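Local coordinates for protein anthranilate synthase component I (Streptococcus pneumoniae serotype 4, PDB 5KCK) that belongs to the anthranilate synthase component 1 family of enzymes and forms a two-chain assembly with a second copy of itself, at residues 13-16 and 17-21; 162-165 and 166-170; 305-308 and 309-313; 371-374 and 375-378; 437-440 and 441-445. One frame throughout, in Å; residues are numbered along the deposited sequence.

Contact 1 of 5, residues 13-16 and 17-21; sequences SPIL and AYMRL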
loop_
_atom_site.group_PDB
_atom_site.type_symbol
_atom_site.label_atom_id
_atom_site.label_comp_id
_atom_site.label_asym_id
_atom_site.label_seq_id
_atom_site.Cartn_x
_atom_site.Cartn_y
_atom_site.Cartn_z
ATOM N N SER A 13 -5.604 10.496 5.996
ATOM C CA SER A 13 -4.269 9.943 6.085
ATOM C C SER A 13 -3.619 10.400 7.390
ATOM O O SER A 13 -4.114 11.323 8.045
ATOM C CB SER A 13 -3.424 10.400 4.888
ATOM O OG SER A 13 -3.047 11.752 5.072
ATOM N N PRO A 14 -2.524 9.762 7.820
ATOM C CA PRO A 14 -1.875 10.231 9.057
ATOM C C PRO A 14 -1.272 11.617 8.912
ATOM O O PRO A 14 -1.184 12.355 9.903
ATOM C CB PRO A 14 -0.808 9.159 9.347
ATOM C CG PRO A 14 -0.633 8.414 8.102
ATOM C CD PRO A 14 -1.905 8.532 7.298
ATOM N N ILE A 15 -0.883 12.009 7.702
ATOM C CA ILE A 15 -0.423 13.375 7.488
ATOM C C ILE A 15 -1.573 14.361 7.660
ATOM O O ILE A 15 -1.450 15.362 8.379
ATOM C CB ILE A 15 0.236 13.506 6.107
ATOM C CG1 ILE A 15 1.468 12.595 6.040
ATOM C CG2 ILE A 15 0.579 14.969 5.818
ATOM C CD1 ILE A 15 2.467 12.813 7.166
ATOM N N LEU A 16 -2.710 14.094 7.003
ATOM C CA LEU A 16 -3.869 14.972 7.154
ATOM C C LEU A 16 -4.304 15.065 8.609
ATOM O O LEU A 16 -4.643 16.149 9.096
ATOM C CB LEU A 16 -5.032 14.484 6.292
ATOM C CG LEU A 16 -4.970 14.679 4.774
ATOM C CD1 LEU A 16 -6.228 14.118 4.132
ATOM C CD2 LEU A 16 -4.804 16.156 4.412
ATOM N N ALA A 17 -4.305 13.941 9.324
ATOM C CA ALA A 17 -4.684 13.988 10.731
ATOM C C ALA A 17 -3.741 14.892 11.513
ATOM O O ALA A 17 -4.183 15.748 12.292
ATOM C CB ALA A 17 -4.708 12.576 11.324
ATOM N N TYR A 18 -2.431 14.734 11.300
ATOM C CA TYR A 18 -1.462 15.541 12.037
ATOM C C TYR A 18 -1.683 17.031 11.796
ATOM O O TYR A 18 -1.680 17.833 12.739
ATOM C CB TYR A 18 -0.043 15.145 11.642
ATOM C CG TYR A 18 1.007 15.648 12.603
ATOM C CD1 TYR A 18 1.543 16.930 12.492
ATOM C CD2 TYR A 18 1.450 14.844 13.631
ATOM C CE1 TYR A 18 2.510 17.377 13.384
ATOM C CE2 TYR A 18 2.419 15.269 14.511
ATOM C CZ TYR A 18 2.939 16.536 14.392
ATOM O OH TYR A 18 3.890 16.933 15.297
HETATM N N MSE A 19 -1.881 17.418 10.539
HETATM C CA MSE A 19 -2.048 18.823 10.195
HETATM C C MSE A 19 -3.321 19.427 10.786
HETATM O O MSE A 19 -3.360 20.616 11.091
HETATM C CB MSE A 19 -2.059 19.000 8.677
HETATM C CG MSE A 19 -0.737 18.704 7.995
HETATM SE SE MSE A 19 -0.894 18.727 6.021
HETATM C CE MSE A 19 0.888 19.415 5.627
ATOM N N ARG A 20 -4.366 18.608 10.930
ATOM C CA ARG A 20 -5.662 19.100 11.389
ATOM C C ARG A 20 -5.827 19.035 12.902
ATOM O O ARG A 20 -6.583 19.837 13.464
ATOM C CB ARG A 20 -6.797 18.310 10.724
ATOM C CG ARG A 20 -6.877 18.476 9.202
ATOM C CD ARG A 20 -7.961 17.597 8.594
ATOM N NE ARG A 20 -7.941 17.635 7.134
ATOM C CZ ARG A 20 -8.730 16.903 6.348
ATOM N NH1 ARG A 20 -9.607 16.065 6.884
ATOM N NH2 ARG A 20 -8.638 17.005 5.022
ATOM N N LEU A 21 -5.156 18.101 13.571
ATOM C CA LEU A 21 -5.322 17.966 15.010
ATOM C C LEU A 21 -4.745 19.172 15.731
ATOM O O LEU A 21 -3.695 19.702 15.356
ATOM C CB LEU A 21 -4.662 16.683 15.508
ATOM C CG LEU A 21 -5.485 15.435 15.169
ATOM C CD1 LEU A 21 -4.821 14.182 15.676
ATOM C CD2 LEU A 21 -6.903 15.553 15.706
#

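Contact 2 of 5, residues 162-165 and 166-170; sequences VLEE and LRIPA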
loop_
_atom_site.group_PDB
_atom_site.type_symbol
_atom_site.label_atom_id
_atom_site.label_comp_id
_atom_site.label_asym_id
_atom_site.label_seq_id
_atom_site.Cartn_x
_atom_site.Cartn_y
_atom_site.Cartn_z
ATOM N N VAL A 162 -10.104 22.861 -10.996
ATOM C CA VAL A 162 -10.037 21.540 -10.368
ATOM C C VAL A 162 -9.345 21.634 -9.012
ATOM O O VAL A 162 -9.832 21.105 -8.007
ATOM C CB VAL A 162 -9.319 20.537 -11.291
ATOM C CG1 VAL A 162 -9.088 19.229 -10.561
ATOM C CG2 VAL A 162 -10.128 20.306 -12.560
ATOM N N LEU A 163 -8.207 22.337 -8.967
ATOM C CA LEU A 163 -7.448 22.461 -7.725
ATOM C C LEU A 163 -8.249 23.183 -6.653
ATOM O O LEU A 163 -8.174 22.836 -5.467
ATOM C CB LEU A 163 -6.136 23.201 -7.977
ATOM C CG LEU A 163 -5.083 22.478 -8.812
ATOM C CD1 LEU A 163 -3.731 23.163 -8.651
ATOM C CD2 LEU A 163 -5.008 21.008 -8.432
ATOM N N GLU A 164 -9.001 24.208 -7.040
ATOM C CA GLU A 164 -9.801 24.912 -6.048
ATOM C C GLU A 164 -10.904 24.007 -5.506
ATOM O O GLU A 164 -11.205 24.034 -4.307
ATOM C CB GLU A 164 -10.371 26.200 -6.651
ATOM C CG GLU A 164 -11.082 27.093 -5.641
ATOM C CD GLU A 164 -10.343 27.198 -4.302
ATOM O OE1 GLU A 164 -9.139 27.551 -4.290
ATOM O OE2 GLU A 164 -10.976 26.919 -3.257
ATOM N N GLU A 165 -11.495 23.174 -6.367
ATOM C CA GLU A 165 -12.494 22.224 -5.890
ATOM C C GLU A 165 -11.884 21.218 -4.916
ATOM O O GLU A 165 -12.500 20.881 -3.897
ATOM C CB GLU A 165 -13.152 21.524 -7.079
ATOM C CG GLU A 165 -14.051 22.469 -7.887
ATOM C CD GLU A 165 -14.588 21.857 -9.167
ATOM O OE1 GLU A 165 -14.331 20.659 -9.422
ATOM O OE2 GLU A 165 -15.267 22.585 -9.923
ATOM N N LEU A 166 -10.656 20.760 -5.188
ATOM C CA LEU A 166 -10.012 19.770 -4.328
ATOM C C LEU A 166 -9.710 20.300 -2.932
ATOM O O LEU A 166 -9.615 19.505 -1.993
ATOM C CB LEU A 166 -8.729 19.262 -4.987
ATOM C CG LEU A 166 -8.973 18.432 -6.255
ATOM C CD1 LEU A 166 -7.667 18.001 -6.938
ATOM C CD2 LEU A 166 -9.851 17.218 -5.940
ATOM N N ARG A 167 -9.574 21.617 -2.763
ATOM C CA ARG A 167 -9.287 22.164 -1.441
ATOM C C ARG A 167 -10.497 22.141 -0.523
ATOM O O ARG A 167 -10.335 22.274 0.694
ATOM C CB ARG A 167 -8.773 23.604 -1.552
ATOM C CG ARG A 167 -7.322 23.719 -1.979
ATOM C CD ARG A 167 -6.875 25.171 -2.106
ATOM N NE ARG A 167 -6.515 25.772 -0.823
ATOM C CZ ARG A 167 -7.217 26.721 -0.212
ATOM N NH1 ARG A 167 -8.328 27.192 -0.768
ATOM N NH2 ARG A 167 -6.807 27.207 0.956
ATOM N N ILE A 168 -11.695 21.988 -1.070
ATOM C CA ILE A 168 -12.939 22.200 -0.334
ATOM C C ILE A 168 -13.497 20.836 0.052
ATOM O O ILE A 168 -13.791 20.026 -0.838
ATOM C CB ILE A 168 -13.954 22.997 -1.169
ATOM C CG1 ILE A 168 -13.374 24.361 -1.540
ATOM C CG2 ILE A 168 -15.279 23.159 -0.417
ATOM C CD1 ILE A 168 -14.251 25.155 -2.466
ATOM N N PRO A 169 -13.671 20.545 1.336
ATOM C CA PRO A 169 -14.151 19.213 1.711
ATOM C C PRO A 169 -15.616 19.033 1.340
ATOM O O PRO A 169 -16.427 19.951 1.476
ATOM C CB PRO A 169 -13.945 19.167 3.232
ATOM C CG PRO A 169 -13.573 20.572 3.653
ATOM C CD PRO A 169 -13.672 21.479 2.471
ATOM N N ALA A 170 -15.939 17.848 0.840
ATOM C CA ALA A 170 -17.333 17.458 0.733
ATOM C C ALA A 170 -17.940 17.405 2.133
ATOM O O ALA A 170 -17.257 17.011 3.086
ATOM C CB ALA A 170 -17.456 16.098 0.042
#

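Contact 3 of 5, residues 305-308 and 309-313; sequences MLVD and LGRND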
loop_
_atom_site.group_PDB
_atom_site.type_symbol
_atom_site.label_atom_id
_atom_site.label_comp_id
_atom_site.label_asym_id
_atom_site.label_seq_id
_atom_site.Cartn_x
_atom_site.Cartn_y
_atom_site.Cartn_z
HETATM N N MSE A 305 -6.647 -25.224 -21.577
HETATM C CA MSE A 305 -7.599 -24.907 -22.631
HETATM C C MSE A 305 -7.712 -23.395 -22.809
HETATM O O MSE A 305 -7.816 -22.896 -23.930
HETATM C CB MSE A 305 -8.963 -25.513 -22.305
HETATM C CG MSE A 305 -9.735 -26.051 -23.495
HETATM SE SE MSE A 305 -10.676 -27.721 -23.070
HETATM C CE MSE A 305 -9.165 -28.960 -23.060
ATOM N N LEU A 306 -7.678 -22.667 -21.692
ATOM C CA LEU A 306 -7.751 -21.212 -21.766
ATOM C C LEU A 306 -6.440 -20.622 -22.267
ATOM O O LEU A 306 -6.443 -19.615 -22.981
ATOM C CB LEU A 306 -8.111 -20.626 -20.403
ATOM C CG LEU A 306 -9.071 -19.447 -20.472
ATOM C CD1 LEU A 306 -10.468 -19.919 -20.851
ATOM C CD2 LEU A 306 -9.081 -18.707 -19.154
ATOM N N VAL A 307 -5.308 -21.224 -21.895
ATOM C CA VAL A 307 -4.027 -20.768 -22.426
ATOM C C VAL A 307 -4.003 -20.934 -23.938
ATOM O O VAL A 307 -3.623 -20.019 -24.676
ATOM C CB VAL A 307 -2.863 -21.519 -21.757
ATOM C CG1 VAL A 307 -1.531 -21.093 -22.367
ATOM C CG2 VAL A 307 -2.870 -21.273 -20.254
ATOM N N ASP A 308 -4.436 -22.097 -24.423
ATOM C CA ASP A 308 -4.430 -22.343 -25.859
ATOM C C ASP A 308 -5.412 -21.438 -26.593
ATOM O O ASP A 308 -5.157 -21.052 -27.738
ATOM C CB ASP A 308 -4.732 -23.813 -26.133
ATOM C CG ASP A 308 -3.573 -24.721 -25.750
ATOM O OD1 ASP A 308 -2.419 -24.231 -25.706
ATOM O OD2 ASP A 308 -3.813 -25.921 -25.496
ATOM N N LEU A 309 -6.528 -21.084 -25.957
ATOM C CA LEU A 309 -7.422 -20.112 -26.568
ATOM C C LEU A 309 -6.725 -18.768 -26.716
ATOM O O LEU A 309 -6.867 -18.093 -27.744
ATOM C CB LEU A 309 -8.704 -19.978 -25.743
ATOM C CG LEU A 309 -9.863 -19.234 -26.423
ATOM C CD1 LEU A 309 -10.447 -20.068 -27.560
ATOM C CD2 LEU A 309 -10.953 -18.836 -25.419
ATOM N N GLY A 310 -5.942 -18.375 -25.707
ATOM C CA GLY A 310 -5.223 -17.114 -25.785
ATOM C C GLY A 310 -4.111 -17.134 -26.819
ATOM O O GLY A 310 -3.897 -16.146 -27.529
ATOM N N ARG A 311 -3.383 -18.250 -26.908
ATOM C CA ARG A 311 -2.371 -18.404 -27.949
ATOM C C ARG A 311 -2.978 -18.249 -29.342
ATOM O O ARG A 311 -2.396 -17.581 -30.203
ATOM C CB ARG A 311 -1.672 -19.767 -27.825
ATOM C CG ARG A 311 -0.741 -19.910 -26.625
ATOM C CD ARG A 311 -0.195 -21.344 -26.461
ATOM N NE ARG A 311 0.559 -21.802 -27.626
ATOM C CZ ARG A 311 0.355 -22.959 -28.250
ATOM N NH1 ARG A 311 -0.579 -23.807 -27.824
ATOM N NH2 ARG A 311 1.095 -23.276 -29.303
ATOM N N ASN A 312 -4.145 -18.858 -29.587
ATOM C CA ASN A 312 -4.749 -18.754 -30.911
ATOM C C ASN A 312 -5.325 -17.359 -31.167
ATOM O O ASN A 312 -5.152 -16.809 -32.261
ATOM C CB ASN A 312 -5.823 -19.826 -31.094
ATOM C CG ASN A 312 -6.516 -19.734 -32.455
ATOM O OD1 ASN A 312 -7.706 -19.415 -32.541
ATOM N ND2 ASN A 312 -5.766 -19.995 -33.524
ATOM N N ASP A 313 -6.022 -16.775 -30.183
ATOM C CA ASP A 313 -6.560 -15.424 -30.355
ATOM C C ASP A 313 -5.452 -14.436 -30.695
ATOM O O ASP A 313 -5.546 -13.688 -31.674
ATOM C CB ASP A 313 -7.308 -14.970 -29.095
ATOM C CG ASP A 313 -8.669 -15.647 -28.932
ATOM O OD1 ASP A 313 -9.175 -16.232 -29.918
ATOM O OD2 ASP A 313 -9.240 -15.585 -27.816
#

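Contact 4 of 5, residues 371-374 and 375-378; sequences PKIR and AMRR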
loop_
_atom_site.group_PDB
_atom_site.type_symbol
_atom_site.label_atom_id
_atom_site.label_comp_id
_atom_site.label_asym_id
_atom_site.label_seq_id
_atom_site.Cartn_x
_atom_site.Cartn_y
_atom_site.Cartn_z
ATOM N N PRO A 371 -16.853 -25.128 -28.336
ATOM C CA PRO A 371 -16.373 -24.033 -29.189
ATOM C C PRO A 371 -17.193 -22.754 -28.966
ATOM O O PRO A 371 -18.406 -22.844 -28.755
ATOM C CB PRO A 371 -16.569 -24.572 -30.612
ATOM C CG PRO A 371 -16.866 -26.044 -30.462
ATOM C CD PRO A 371 -17.511 -26.184 -29.125
ATOM N N LYS A 372 -16.534 -21.594 -29.037
ATOM C CA LYS A 372 -17.142 -20.352 -28.559
ATOM C C LYS A 372 -18.410 -19.991 -29.330
ATOM O O LYS A 372 -19.413 -19.600 -28.726
ATOM C CB LYS A 372 -16.126 -19.213 -28.638
ATOM C CG LYS A 372 -16.569 -17.933 -27.943
ATOM C CD LYS A 372 -15.522 -16.827 -28.054
ATOM C CE LYS A 372 -14.339 -17.073 -27.145
ATOM N NZ LYS A 372 -13.434 -15.888 -27.131
ATOM N N ILE A 373 -18.394 -20.107 -30.661
ATOM C CA ILE A 373 -19.545 -19.638 -31.431
ATOM C C ILE A 373 -20.761 -20.525 -31.187
ATOM O O ILE A 373 -21.878 -20.030 -30.984
ATOM C CB ILE A 373 -19.202 -19.542 -32.927
ATOM C CG1 ILE A 373 -18.295 -18.341 -33.189
ATOM C CG2 ILE A 373 -20.467 -19.418 -33.754
ATOM C CD1 ILE A 373 -17.666 -18.367 -34.573
ATOM N N ARG A 374 -20.569 -21.846 -31.209
ATOM C CA ARG A 374 -21.669 -22.757 -30.897
ATOM C C ARG A 374 -22.174 -22.541 -29.471
ATOM O O ARG A 374 -23.385 -22.546 -29.223
ATOM C CB ARG A 374 -21.217 -24.207 -31.102
ATOM C CG ARG A 374 -22.211 -25.263 -30.622
ATOM C CD ARG A 374 -23.439 -25.322 -31.520
ATOM N NE ARG A 374 -23.072 -25.452 -32.928
ATOM C CZ ARG A 374 -22.934 -26.614 -33.563
ATOM N NH1 ARG A 374 -23.134 -27.757 -32.920
ATOM N NH2 ARG A 374 -22.599 -26.633 -34.845
ATOM N N ALA A 375 -21.259 -22.346 -28.522
ATOM C CA ALA A 375 -21.671 -22.113 -27.143
ATOM C C ALA A 375 -22.477 -20.824 -27.022
ATOM O O ALA A 375 -23.442 -20.757 -26.251
ATOM C CB ALA A 375 -20.449 -22.077 -26.227
HETATM N N MSE A 376 -22.114 -19.802 -27.788
HETATM C CA MSE A 376 -22.855 -18.551 -27.743
HETATM C C MSE A 376 -24.246 -18.687 -28.359
HETATM O O MSE A 376 -25.204 -18.090 -27.865
HETATM C CB MSE A 376 -22.077 -17.439 -28.437
HETATM C CG MSE A 376 -20.861 -16.974 -27.653
HETATM SE SE MSE A 376 -19.947 -15.444 -28.474
HETATM C CE MSE A 376 -19.588 -16.225 -30.241
ATOM N N ARG A 377 -24.375 -19.476 -29.430
ATOM C CA ARG A 377 -25.708 -19.724 -29.968
ATOM C C ARG A 377 -26.569 -20.483 -28.961
ATOM O O ARG A 377 -27.748 -20.158 -28.772
ATOM C CB ARG A 377 -25.615 -20.470 -31.304
ATOM C CG ARG A 377 -24.954 -19.625 -32.420
ATOM C CD ARG A 377 -25.084 -20.268 -33.803
ATOM N NE ARG A 377 -26.481 -20.562 -34.135
ATOM C CZ ARG A 377 -27.235 -19.845 -34.968
ATOM N NH1 ARG A 377 -26.739 -18.782 -35.582
ATOM N NH2 ARG A 377 -28.491 -20.202 -35.192
ATOM N N ARG A 378 -25.984 -21.472 -28.276
ATOM C CA ARG A 378 -26.742 -22.241 -27.292
ATOM C C ARG A 378 -27.126 -21.387 -26.087
ATOM O O ARG A 378 -28.231 -21.532 -25.548
ATOM C CB ARG A 378 -25.942 -23.458 -26.850
ATOM C CG ARG A 378 -25.644 -24.439 -27.989
ATOM C CD ARG A 378 -26.906 -24.899 -28.725
ATOM N NE ARG A 378 -26.620 -26.046 -29.581
ATOM C CZ ARG A 378 -27.425 -26.502 -30.534
ATOM N NH1 ARG A 378 -28.584 -25.907 -30.771
ATOM N NH2 ARG A 378 -27.065 -27.557 -31.253
#

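Contact 5 of 5, residues 437-440 and 441-445; sequences YQET and INKAK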
loop_
_atom_site.group_PDB
_atom_site.type_symbol
_atom_site.label_atom_id
_atom_site.label_comp_id
_atom_site.label_asym_id
_atom_site.label_seq_id
_atom_site.Cartn_x
_atom_site.Cartn_y
_atom_site.Cartn_z
ATOM N N TYR A 437 -26.506 -24.454 -9.924
ATOM C CA TYR A 437 -27.393 -23.407 -9.431
ATOM C C TYR A 437 -26.796 -22.735 -8.202
ATOM O O TYR A 437 -26.797 -21.501 -8.095
ATOM C CB TYR A 437 -28.772 -23.984 -9.106
ATOM C CG TYR A 437 -29.602 -23.081 -8.224
ATOM C CD1 TYR A 437 -30.269 -21.987 -8.753
ATOM C CD2 TYR A 437 -29.718 -23.324 -6.858
ATOM C CE1 TYR A 437 -31.031 -21.154 -7.949
ATOM C CE2 TYR A 437 -30.472 -22.505 -6.050
ATOM C CZ TYR A 437 -31.128 -21.421 -6.597
ATOM O OH TYR A 437 -31.881 -20.603 -5.786
ATOM N N GLN A 438 -26.263 -23.538 -7.273
ATOM C CA GLN A 438 -25.657 -22.994 -6.063
ATOM C C GLN A 438 -24.413 -22.178 -6.385
ATOM O O GLN A 438 -24.261 -21.048 -5.909
ATOM C CB GLN A 438 -25.316 -24.124 -5.097
ATOM C CG GLN A 438 -25.544 -23.766 -3.643
ATOM C CD GLN A 438 -26.995 -23.418 -3.350
ATOM O OE1 GLN A 438 -27.887 -24.268 -3.449
ATOM N NE2 GLN A 438 -27.238 -22.162 -2.993
ATOM N N GLU A 439 -23.503 -22.744 -7.183
ATOM C CA GLU A 439 -22.300 -22.020 -7.574
ATOM C C GLU A 439 -22.650 -20.653 -8.142
ATOM O O GLU A 439 -21.961 -19.659 -7.889
ATOM C CB GLU A 439 -21.516 -22.841 -8.601
ATOM C CG GLU A 439 -20.255 -22.172 -9.105
ATOM C CD GLU A 439 -19.190 -22.055 -8.030
ATOM O OE1 GLU A 439 -19.250 -22.820 -7.037
ATOM O OE2 GLU A 439 -18.295 -21.194 -8.177
ATOM N N THR A 440 -23.746 -20.587 -8.888
ATOM C CA THR A 440 -24.118 -19.357 -9.568
ATOM C C THR A 440 -24.636 -18.302 -8.589
ATOM O O THR A 440 -24.262 -17.126 -8.678
ATOM C CB THR A 440 -25.147 -19.697 -10.643
ATOM O OG1 THR A 440 -24.495 -19.757 -11.918
ATOM C CG2 THR A 440 -26.252 -18.693 -10.674
ATOM N N ILE A 441 -25.479 -18.700 -7.636
ATOM C CA ILE A 441 -26.044 -17.707 -6.734
ATOM C C ILE A 441 -24.993 -17.244 -5.732
ATOM O O ILE A 441 -24.986 -16.075 -5.327
ATOM C CB ILE A 441 -27.316 -18.253 -6.046
ATOM C CG1 ILE A 441 -27.965 -17.171 -5.183
ATOM C CG2 ILE A 441 -27.016 -19.492 -5.215
ATOM C CD1 ILE A 441 -29.381 -17.485 -4.773
ATOM N N ASN A 442 -24.072 -18.127 -5.342
ATOM C CA ASN A 442 -23.002 -17.720 -4.439
ATOM C C ASN A 442 -22.080 -16.715 -5.111
ATOM O O ASN A 442 -21.752 -15.673 -4.532
ATOM C CB ASN A 442 -22.212 -18.939 -3.967
ATOM C CG ASN A 442 -23.074 -19.930 -3.216
ATOM O OD1 ASN A 442 -24.046 -19.555 -2.556
ATOM N ND2 ASN A 442 -22.729 -21.207 -3.315
ATOM N N LYS A 443 -21.654 -17.008 -6.341
ATOM C CA LYS A 443 -20.778 -16.093 -7.058
ATOM C C LYS A 443 -21.454 -14.744 -7.275
ATOM O O LYS A 443 -20.881 -13.695 -6.962
ATOM C CB LYS A 443 -20.365 -16.700 -8.395
ATOM C CG LYS A 443 -19.146 -17.573 -8.331
ATOM C CD LYS A 443 -18.426 -17.573 -9.667
ATOM C CE LYS A 443 -19.206 -18.344 -10.707
ATOM N NZ LYS A 443 -18.532 -18.323 -12.038
ATOM N N ALA A 444 -22.682 -14.757 -7.805
ATOM C CA ALA A 444 -23.382 -13.512 -8.109
ATOM C C ALA A 444 -23.535 -12.624 -6.880
ATOM O O ALA A 444 -23.483 -11.393 -6.994
ATOM C CB ALA A 444 -24.756 -13.815 -8.713
ATOM N N LYS A 445 -23.703 -13.217 -5.705
ATOM C CA LYS A 445 -24.009 -12.465 -4.500
ATOM C C LYS A 445 -22.805 -12.248 -3.591
ATOM O O LYS A 445 -22.960 -11.649 -2.520
ATOM C CB LYS A 445 -25.119 -13.172 -3.714
ATOM C CG LYS A 445 -26.502 -13.019 -4.317
ATOM C CD LYS A 445 -27.529 -13.763 -3.483
ATOM C CE LYS A 445 -28.921 -13.647 -4.071
ATOM N NZ LYS A 445 -29.926 -14.291 -3.192
#

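Contact 1 of 5, residues 13-16 and 17-21
The peptide nitrogen of Ala17 donates to Ser13 O over 2.9 Å, and two residues on Met19 N reaches Ile15 O at 3.0 Å with an N-H...O angle of 165°. Tyr18 N and Arg20 N repeat the i to i+4 pattern, bonding to Pro14 O and Leu16 O, and so run the length of the short helix 14-20. Ser13 is its N-cap: Ser13 OG takes the amide of Leu16 at 3.1 Å in a nearly straight bond, and also hydrogen-bonds to Asp10 O of the second subunit. Arg20 runs extended alongside Leu16, its CG 3.2 Å from Leu16 O, and carries the guanidinium past the leucine's branch, where Arg20 NH2 lies 3.9 Å from Leu16 CD1. Leu16 thus lies over one face of that group, while its nitrogens turn to the other chain: NE makes a salt bridge with Glu173 and NH1 bonds to Leu166 O, both of the second subunit. On another side of the helix, Ile15 CG2, anti to its own N, meets Met19 SE at 4.0 Å. Pro14 and Tyr18 pack on Glu30 and Ile28 of strand 27-31, and the Tyr18 ring stacks on Phe227, in helix 226-236 of the second subunit.

Contact 2 of 5, residues 162-165 and 166-170
Two carbonyls share the amide of Arg167: Glu164 O, at 3.3 Å from Arg167 N, and Leu163 O, whose bond is weak. This is the C-terminal turn of helix 152-166, where the bonding slips from i+4 to i+3. Leu166 N still bonds to Val162 O at 3.0 Å, but Ile168 N turns to Glu165 O at 3.1 Å, coming from above the carbonyl plane. Among the side chains, Glu164 bends at chi2 (42°) so that its carboxylate swings forward to Arg167. The salt bridge is long, 3.6 Å from Glu164 OE1 to Arg167 NH1, with the two flat groups 61° apart. Val162 and Leu166 point the same way, side by side, and both pack on Leu21 of the second subunit. That chain also supplies Lys22, whose N bonds to Glu165 OE1. Beyond the charged pair, the end of the glutamate also meets carbon: Glu164 OE2 rests 3.8 Å from Ile168 CD1.

Contact 3 of 5, residues 305-308 and 309-313
Within the long helix 297-316, Asp308 and Arg311 form an i to i+3 salt bridge at an exposed flank. The contact atoms are Asp308 OD1 and Arg311 NH1, 2.8 Å apart, with a moderately bent N-H...O angle of 146°. The oxygen lies almost in the guanidinium plane, at its edge. Seen from the acid, however, the nitrogen comes in above the carboxylate plane, and the two planes are turned 67° apart. Arg311 CG lies anti to the carbonyl carbon and the chain leans back toward the N-terminal end of the helix, putting Arg311 CD 3.7 Å from the same Asp308 OD1; the bend at chi3 (59°) then turns the guanidinium so that NH1 meets the acid. Beneath the pair runs regular helical bonding. Leu309 N meets Met305 O at 3.0 Å, Gly310 N meets Leu306 O, Arg311 N meets Val307 O at 2.9 Å, and Asn312 N meets Asp308 O. Val307 CG1 lies 4.3 Å from Arg311 CD. These two side chains also touch both strands of a neighbouring pair: Val307 packs on Tyr328 and Ser342, the arginine on Val325 and Val344. Since Asp308 and Arg311 are both exposed, water probably screens their attraction. A single N-H joins them instead of a two-pronged carboxylate–guanidinium pairing, which probably fixes the rotation of the carboxylate less firmly.

Contact 4 of 5, residues 371-374 and 375-378
Arg374 and Arg378, one helical turn apart, bring their cationic ends together around one acid. Arg374 NH1 and Arg378 NH2 lie 4.3 Å apart, and each makes a salt bridge to Asp208 OD1, so the aspartate probably offsets the two positive charges. The chains run side by side with their guanidinium planes 76° apart, and Arg374 CD sits 3.8 Å from Arg378 NE. A bend at chi2 (71°) brings Arg374 CD toward Arg378, and a second at chi3 turns NE away again. Arg378 has a second acidic partner, Glu381, which takes its NH1.

Backbone bonds come next. Ala375 N reaches Pro371 O at 2.9 Å, followed by Met376 N to Lys372 O, Arg377 N to Ile373 O and Arg378 N to Arg374 O. They make the first turns of helix 372-382, which follows the short strand 369-370; Pro371, preceded by a cis peptide bond, is its N-cap residue.

The apolar contacts gather round the methyl of Met376, modelled as selenomethionine. Bent at chi3 (-57°), the chain curls back so that Met376 CE lies 3.6 Å from Ile373 CA and 3.9 Å from Ile373 CG1, with Lys372 CG at 4.2 Å. Lys372 carries its own amine away to Pro363 O, while Met376 packs on Tyr99 and Ile373 on Glu106.

Contact 5 of 5, residues 437-440 and 441-445
Ile441 leans back over the turn that precedes it, toward Tyr437 and Gln438. Its CB sits 3.9 Å from Tyr437 O, the same carbonyl that accepts the hydrogen bond of Ile441 N. From there the side chain forks. CG1 leaves anti to the backbone N (chi1 -176°), which pushes CG2 between the N and the carbonyl carbon, a crowded position; there Ile441 CG2 comes to 3.2 Å from Gln438 O, and Gln438 NE2 lies 3.5 Å from the same methyl. At the tip of the other branch, Ile441 CD1 approaches Tyr437 OH at 4.1 Å, the two side chains pointing the same way.

The segment belongs to helix 433-446, the last helix of the chain, which packs across strands 211-221 and 418-427: Ile441 and Ala444 touch Phe218, and Thr440 touches Ala425. Tyr437 and Thr440 also meet Phe193 of helix 190-205.

Along the backbone, Asn442 N bonds to Gln438 O at 3.0 Å with an N-H...O angle of 168°. Asn442 ND2 comes equally near that oxygen, but its angle is too poor for a hydrogen bond. Glu439 meets the aliphatic part of Lys443, Glu439 OE2 lying 3.7 Å from Lys443 CG; their charged ends stay apart, and Lys443 NZ bonds to Gly424 O.

Two pairs of contacts lie on opposite sides of the chain's centre, with contact 5 apart from both. Contacts 1 and 2 lie on the side that meets the second subunit; their centres are 17 Å apart and their nearest atoms about 6 Å apart within one chain. Across the dimer the two contacts do meet, each on a different chain. Contacts 3 and 4, on the other side, have centres 16 Å apart and touch directly, Leu309 CD2 lying 4.2 Å from Lys372 CE. Contact 5 belongs to the same family region as these two, its centre 22 Å from contact 4 and 27 Å from contact 3. Between contacts 1 and 4 the centres are 56 Å apart.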